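PDB 6WB6: transferrin from Manduca sexta, which transports iron, binding one ferric ion per molecule in association with carbonate. Local coordinates for residues Val93-Leu105 and Glu247-Ala259. Numbering follows the deposited sequence.
Sequences VIVVHKDLPINNL and EEFRYLCVDGSKA
The ammonium group of K258 is gripped by two carbonyls of the loop that follows strand 93-97: NZ donates to K98 O at 2.6 Å and to L100 O at 2.9 Å, with the lysine chain extended behind it and CE lying against I102 CG2. The loop starts as a type I turn from H97 to L100. At the start of that turn K98 N bonds to E248 O, and the K98 chain runs alongside E248, ending in a long salt bridge from NZ to OE2. CB of K98 sits squarely over one face of the R250 guanidinium. R250 folds back at chi2 (-85°), which lets NH1 reach two carbonyls of its own segment, E247 O at 2.6 Å and F249 O at 3.0 Å. Were R250 replaced by an alanine, both carbonyls would probably lose this donor, and K98 CB the flat group it rests on. Strands 93-97 and 249-252 are antiparallel neighbours in the mixed sheet of the N-terminal transferrin-like half, with V96 and R250 as a hydrogen-bonded pair, and V93 and V95 flank the Y251 ring near CD1. At the end of strand 249-252, L252 CD2 packs tightly against I102 CD1 at 3.5 Å and L105 CD2 at 3.4 Å. Beyond it G256 packs against the N103-N104 backbone, where a side chain would clash, and V254, beside L105, touches an N-acetylglucosamine of a glycan attached to the protein.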
loop_
_atom_site.group_PDB
_atom_site.type_symbol
_atom_site.label_atom_id
_atom_site.label_comp_id
_atom_site.label_asym_id
_atom_site.label_seq_id
_atom_site.Cartn_x
_atom_site.Cartn_y
_atom_site.Cartn_z
ATOM N N VAL A 93 -21.051 -5.038 -17.165
ATOM C CA VAL A 93 -21.916 -5.907 -17.936
ATOM C C VAL A 93 -21.340 -7.305 -17.924
ATOM O O VAL A 93 -20.160 -7.522 -17.632
ATOM C CB VAL A 93 -22.131 -5.402 -19.395
ATOM C CG1 VAL A 93 -22.907 -4.086 -19.367
ATOM C CG2 VAL A 93 -20.871 -5.258 -20.125
ATOM N N ILE A 94 -22.216 -8.250 -18.248
ATOM C CA ILE A 94 -21.899 -9.659 -18.447
ATOM C C ILE A 94 -22.139 -9.957 -19.926
ATOM O O ILE A 94 -23.239 -9.709 -20.435
ATOM C CB ILE A 94 -22.784 -10.565 -17.581
ATOM C CG1 ILE A 94 -22.820 -10.111 -16.114
ATOM C CG2 ILE A 94 -22.293 -12.014 -17.690
ATOM C CD1 ILE A 94 -23.832 -10.851 -15.299
ATOM N N VAL A 95 -21.130 -10.470 -20.626
ATOM C CA VAL A 95 -21.223 -10.687 -22.072
ATOM C C VAL A 95 -21.004 -12.171 -22.361
ATOM O O VAL A 95 -20.010 -12.758 -21.923
ATOM C CB VAL A 95 -20.233 -9.806 -22.855
ATOM C CG1 VAL A 95 -20.361 -10.054 -24.374
ATOM C CG2 VAL A 95 -20.431 -8.269 -22.530
ATOM N N VAL A 96 -21.931 -12.764 -23.117
ATOM C CA VAL A 96 -21.929 -14.180 -23.460
ATOM C C VAL A 96 -22.120 -14.336 -24.967
ATOM O O VAL A 96 -22.511 -13.401 -25.666
ATOM C CB VAL A 96 -23.032 -14.950 -22.713
ATOM C CG1 VAL A 96 -22.772 -14.944 -21.243
ATOM C CG2 VAL A 96 -24.398 -14.336 -23.010
ATOM N N HIS A 97 -21.840 -15.548 -25.459
ATOM C CA HIS A 97 -22.193 -15.912 -26.825
ATOM C C HIS A 97 -23.699 -16.053 -26.906
ATOM O O HIS A 97 -24.328 -16.515 -25.957
ATOM C CB HIS A 97 -21.523 -17.226 -27.234
ATOM C CG HIS A 97 -20.033 -17.137 -27.352
ATOM N ND1 HIS A 97 -19.183 -17.368 -26.292
ATOM C CD2 HIS A 97 -19.240 -16.847 -28.411
ATOM C CE1 HIS A 97 -17.933 -17.215 -26.690
ATOM N NE2 HIS A 97 -17.940 -16.896 -27.971
ATOM N N LYS A 98 -24.284 -15.644 -28.036
ATOM C CA LYS A 98 -25.748 -15.623 -28.140
ATOM C C LYS A 98 -26.360 -16.996 -27.890
ATOM O O LYS A 98 -27.461 -17.093 -27.333
ATOM C CB LYS A 98 -26.178 -15.108 -29.516
ATOM C CG LYS A 98 -25.899 -16.031 -30.677
ATOM C CD LYS A 98 -26.790 -15.657 -31.871
ATOM C CE LYS A 98 -26.431 -16.422 -33.139
ATOM N NZ LYS A 98 -27.320 -16.044 -34.277
ATOM N N ASP A 99 -25.671 -18.057 -28.290
ATOM C CA ASP A 99 -26.154 -19.425 -28.166
ATOM C C ASP A 99 -25.811 -20.085 -26.830
ATOM O O ASP A 99 -26.165 -21.248 -26.624
ATOM C CB ASP A 99 -25.596 -20.261 -29.320
ATOM C CG ASP A 99 -26.115 -19.804 -30.671
ATOM O OD1 ASP A 99 -27.324 -19.493 -30.773
ATOM O OD2 ASP A 99 -25.314 -19.742 -31.626
ATOM N N LEU A 100 -25.164 -19.390 -25.910
ATOM C CA LEU A 100 -24.923 -19.991 -24.607
ATOM C C LEU A 100 -26.247 -20.407 -23.971
ATOM O O LEU A 100 -27.104 -19.543 -23.717
ATOM C CB LEU A 100 -24.194 -19.037 -23.674
ATOM C CG LEU A 100 -23.981 -19.503 -22.217
ATOM C CD1 LEU A 100 -22.852 -20.509 -22.077
ATOM C CD2 LEU A 100 -23.689 -18.289 -21.319
ATOM N N PRO A 101 -26.443 -21.690 -23.661
ATOM C CA PRO A 101 -27.667 -22.094 -22.973
ATOM C C PRO A 101 -27.658 -21.571 -21.551
ATOM O O PRO A 101 -26.944 -22.093 -20.687
ATOM C CB PRO A 101 -27.615 -23.621 -23.037
ATOM C CG PRO A 101 -26.188 -23.930 -23.055
ATOM C CD PRO A 101 -25.477 -22.796 -23.727
ATOM N N ILE A 102 -28.424 -20.515 -21.307
ATOM C CA ILE A 102 -28.446 -19.892 -19.993
ATOM C C ILE A 102 -29.734 -19.106 -19.866
ATOM O O ILE A 102 -30.165 -18.438 -20.806
ATOM C CB ILE A 102 -27.202 -19.000 -19.776
ATOM C CG1 ILE A 102 -27.148 -18.531 -18.331
ATOM C CG2 ILE A 102 -27.206 -17.784 -20.704
ATOM C CD1 ILE A 102 -25.792 -17.960 -17.945
ATOM N N ASN A 103 -30.361 -19.212 -18.699
ATOM C CA ASN A 103 -31.574 -18.454 -18.431
ATOM C C ASN A 103 -31.620 -17.976 -16.982
ATOM O O ASN A 103 -32.675 -17.520 -16.528
ATOM C CB ASN A 103 -32.822 -19.293 -18.768
ATOM C CG ASN A 103 -32.807 -19.825 -20.202
ATOM O OD1 ASN A 103 -32.449 -20.984 -20.447
ATOM N ND2 ASN A 103 -33.190 -18.975 -21.159
ATOM N N ASN A 104 -30.495 -18.018 -16.267
ATOM C CA ASN A 104 -30.416 -17.663 -14.854
ATOM C C ASN A 104 -28.946 -17.463 -14.498
ATOM O O ASN A 104 -28.091 -18.205 -14.979
ATOM C CB ASN A 104 -31.042 -18.768 -13.985
ATOM C CG ASN A 104 -31.207 -18.353 -12.516
ATOM O OD1 ASN A 104 -30.225 -18.150 -11.793
ATOM N ND2 ASN A 104 -32.460 -18.263 -12.068
ATOM N N LEU A 105 -28.647 -16.477 -13.641
ATOM C CA LEU A 105 -27.233 -16.245 -13.340
ATOM C C LEU A 105 -26.618 -17.364 -12.515
ATOM O O LEU A 105 -25.390 -17.437 -12.431
ATOM C CB LEU A 105 -27.005 -14.914 -12.615
ATOM C CG LEU A 105 -27.520 -13.642 -13.284
ATOM C CD1 LEU A 105 -27.094 -12.476 -12.428
ATOM C CD2 LEU A 105 -27.002 -13.495 -14.687
ATOM N N GLU A 247 -24.220 -9.375 -33.191
ATOM C CA GLU A 247 -25.358 -10.285 -33.205
ATOM C C GLU A 247 -24.995 -11.654 -32.650
ATOM O O GLU A 247 -25.878 -12.394 -32.199
ATOM C CB GLU A 247 -25.890 -10.427 -34.633
ATOM C CG GLU A 247 -26.702 -9.232 -35.083
ATOM C CD GLU A 247 -27.073 -9.281 -36.560
ATOM O OE1 GLU A 247 -26.603 -10.196 -37.272
ATOM O OE2 GLU A 247 -27.841 -8.401 -36.998
ATOM N N GLU A 248 -23.722 -12.022 -32.716
ATOM C CA GLU A 248 -23.266 -13.290 -32.157
ATOM C C GLU A 248 -23.133 -13.264 -30.640
ATOM O O GLU A 248 -22.887 -14.313 -30.042
ATOM C CB GLU A 248 -21.925 -13.682 -32.788
ATOM C CG GLU A 248 -22.035 -13.976 -34.299
ATOM C CD GLU A 248 -23.224 -14.872 -34.600
ATOM O OE1 GLU A 248 -23.275 -15.977 -34.010
ATOM O OE2 GLU A 248 -24.123 -14.460 -35.377
ATOM N N PHE A 249 -23.320 -12.109 -30.008
ATOM C CA PHE A 249 -23.096 -11.947 -28.580
ATOM C C PHE A 249 -24.283 -11.241 -27.964
ATOM O O PHE A 249 -25.112 -10.655 -28.657
ATOM C CB PHE A 249 -21.805 -11.167 -28.304
ATOM C CG PHE A 249 -20.603 -11.843 -28.839
ATOM C CD1 PHE A 249 -20.228 -11.664 -30.161
ATOM C CD2 PHE A 249 -19.887 -12.718 -28.049
ATOM C CE1 PHE A 249 -19.144 -12.297 -30.668
ATOM C CE2 PHE A 249 -18.797 -13.371 -28.554
ATOM C CZ PHE A 249 -18.432 -13.170 -29.885
ATOM N N ARG A 250 -24.352 -11.319 -26.638
ATOM C CA ARG A 250 -25.460 -10.762 -25.891
ATOM C C ARG A 250 -24.976 -10.342 -24.509
ATOM O O ARG A 250 -24.063 -10.948 -23.938
ATOM C CB ARG A 250 -26.601 -11.776 -25.732
ATOM C CG ARG A 250 -27.213 -12.291 -27.042
ATOM C CD ARG A 250 -28.293 -11.371 -27.599
ATOM N NE ARG A 250 -29.020 -12.023 -28.690
ATOM C CZ ARG A 250 -28.581 -12.128 -29.940
ATOM N NH1 ARG A 250 -27.415 -11.621 -30.289
ATOM N NH2 ARG A 250 -29.318 -12.740 -30.848
ATOM N N TYR A 251 -25.601 -9.310 -23.963
ATOM C CA TYR A 251 -25.480 -9.099 -22.540
ATOM C C TYR A 251 -26.337 -10.147 -21.855
ATOM O O TYR A 251 -27.401 -10.510 -22.346
ATOM C CB TYR A 251 -25.948 -7.710 -22.128
ATOM C CG TYR A 251 -25.242 -6.560 -22.766
ATOM C CD1 TYR A 251 -23.901 -6.316 -22.542
ATOM C CD2 TYR A 251 -25.946 -5.665 -23.543
ATOM C CE1 TYR A 251 -23.272 -5.234 -23.127
ATOM C CE2 TYR A 251 -25.343 -4.593 -24.116
ATOM C CZ TYR A 251 -24.007 -4.372 -23.913
ATOM O OH TYR A 251 -23.429 -3.277 -24.507
ATOM N N LEU A 252 -25.875 -10.629 -20.715
ATOM C CA LEU A 252 -26.689 -11.440 -19.832
ATOM C C LEU A 252 -27.171 -10.534 -18.702
ATOM O O LEU A 252 -26.355 -9.896 -18.019
ATOM C CB LEU A 252 -25.886 -12.630 -19.310
ATOM C CG LEU A 252 -26.597 -13.535 -18.303
ATOM C CD1 LEU A 252 -27.723 -14.333 -18.948
ATOM C CD2 LEU A 252 -25.598 -14.490 -17.629
ATOM N N CYS A 253 -28.492 -10.444 -18.541
ATOM C CA CYS A 253 -29.117 -9.568 -17.558
ATOM C C CYS A 253 -29.378 -10.307 -16.245
ATOM O O CYS A 253 -29.434 -11.540 -16.200
ATOM C CB CYS A 253 -30.415 -8.996 -18.123
ATOM S SG CYS A 253 -30.249 -8.322 -19.807
ATOM N N VAL A 254 -29.504 -9.540 -15.150
ATOM C CA VAL A 254 -29.794 -10.181 -13.860
ATOM C C VAL A 254 -31.058 -11.030 -13.966
ATOM O O VAL A 254 -31.178 -12.064 -13.305
ATOM C CB VAL A 254 -29.911 -9.143 -12.722
ATOM C CG1 VAL A 254 -30.176 -9.852 -11.357
ATOM C CG2 VAL A 254 -28.664 -8.310 -12.631
ATOM N N ASP A 255 -32.022 -10.595 -14.773
ATOM C CA ASP A 255 -33.173 -11.384 -15.217
ATOM C C ASP A 255 -32.856 -12.861 -15.459
ATOM O O ASP A 255 -33.711 -13.740 -15.286
ATOM C CB ASP A 255 -33.692 -10.754 -16.525
ATOM C CG ASP A 255 -35.172 -10.537 -16.531
ATOM O OD1 ASP A 255 -35.889 -11.236 -15.789
ATOM O OD2 ASP A 255 -35.623 -9.662 -17.296
ATOM N N GLY A 256 -31.627 -13.145 -15.868
ATOM C CA GLY A 256 -31.313 -14.362 -16.557
ATOM C C GLY A 256 -31.568 -14.290 -18.043
ATOM O O GLY A 256 -31.230 -15.239 -18.755
ATOM N N SER A 257 -32.167 -13.201 -18.525
ATOM C CA SER A 257 -32.466 -13.011 -19.934
ATOM C C SER A 257 -31.236 -12.492 -20.668
ATOM O O SER A 257 -30.240 -12.102 -20.068
ATOM C CB SER A 257 -33.633 -12.037 -20.118
ATOM O OG SER A 257 -33.346 -10.744 -19.606
ATOM N N LYS A 258 -31.308 -12.527 -21.987
ATOM C CA LYS A 258 -30.303 -11.932 -22.849
ATOM C C LYS A 258 -30.877 -10.664 -23.458
ATOM O O LYS A 258 -32.092 -10.528 -23.620
ATOM C CB LYS A 258 -29.865 -12.912 -23.940
ATOM C CG LYS A 258 -29.218 -14.158 -23.361
ATOM C CD LYS A 258 -28.786 -15.101 -24.438
ATOM C CE LYS A 258 -28.712 -16.481 -23.919
ATOM N NZ LYS A 258 -28.597 -17.494 -25.024
ATOM N N ALA A 259 -29.999 -9.708 -23.726
ATOM C CA ALA A 259 -30.341 -8.461 -24.389
ATOM C C ALA A 259 -29.306 -8.195 -25.471
ATOM O O ALA A 259 -28.126 -8.511 -25.283
ATOM C CB ALA A 259 -30.359 -7.289 -23.401
HETATM O O HOH W 1 -25.022 -7.529 -18.367
HETATM O O HOH W 2 -28.605 -13.070 -33.495
HETATM O O HOH W 3 -31.425 -18.248 -23.891
HETATM O O HOH W 4 -31.084 -14.583 -12.988
#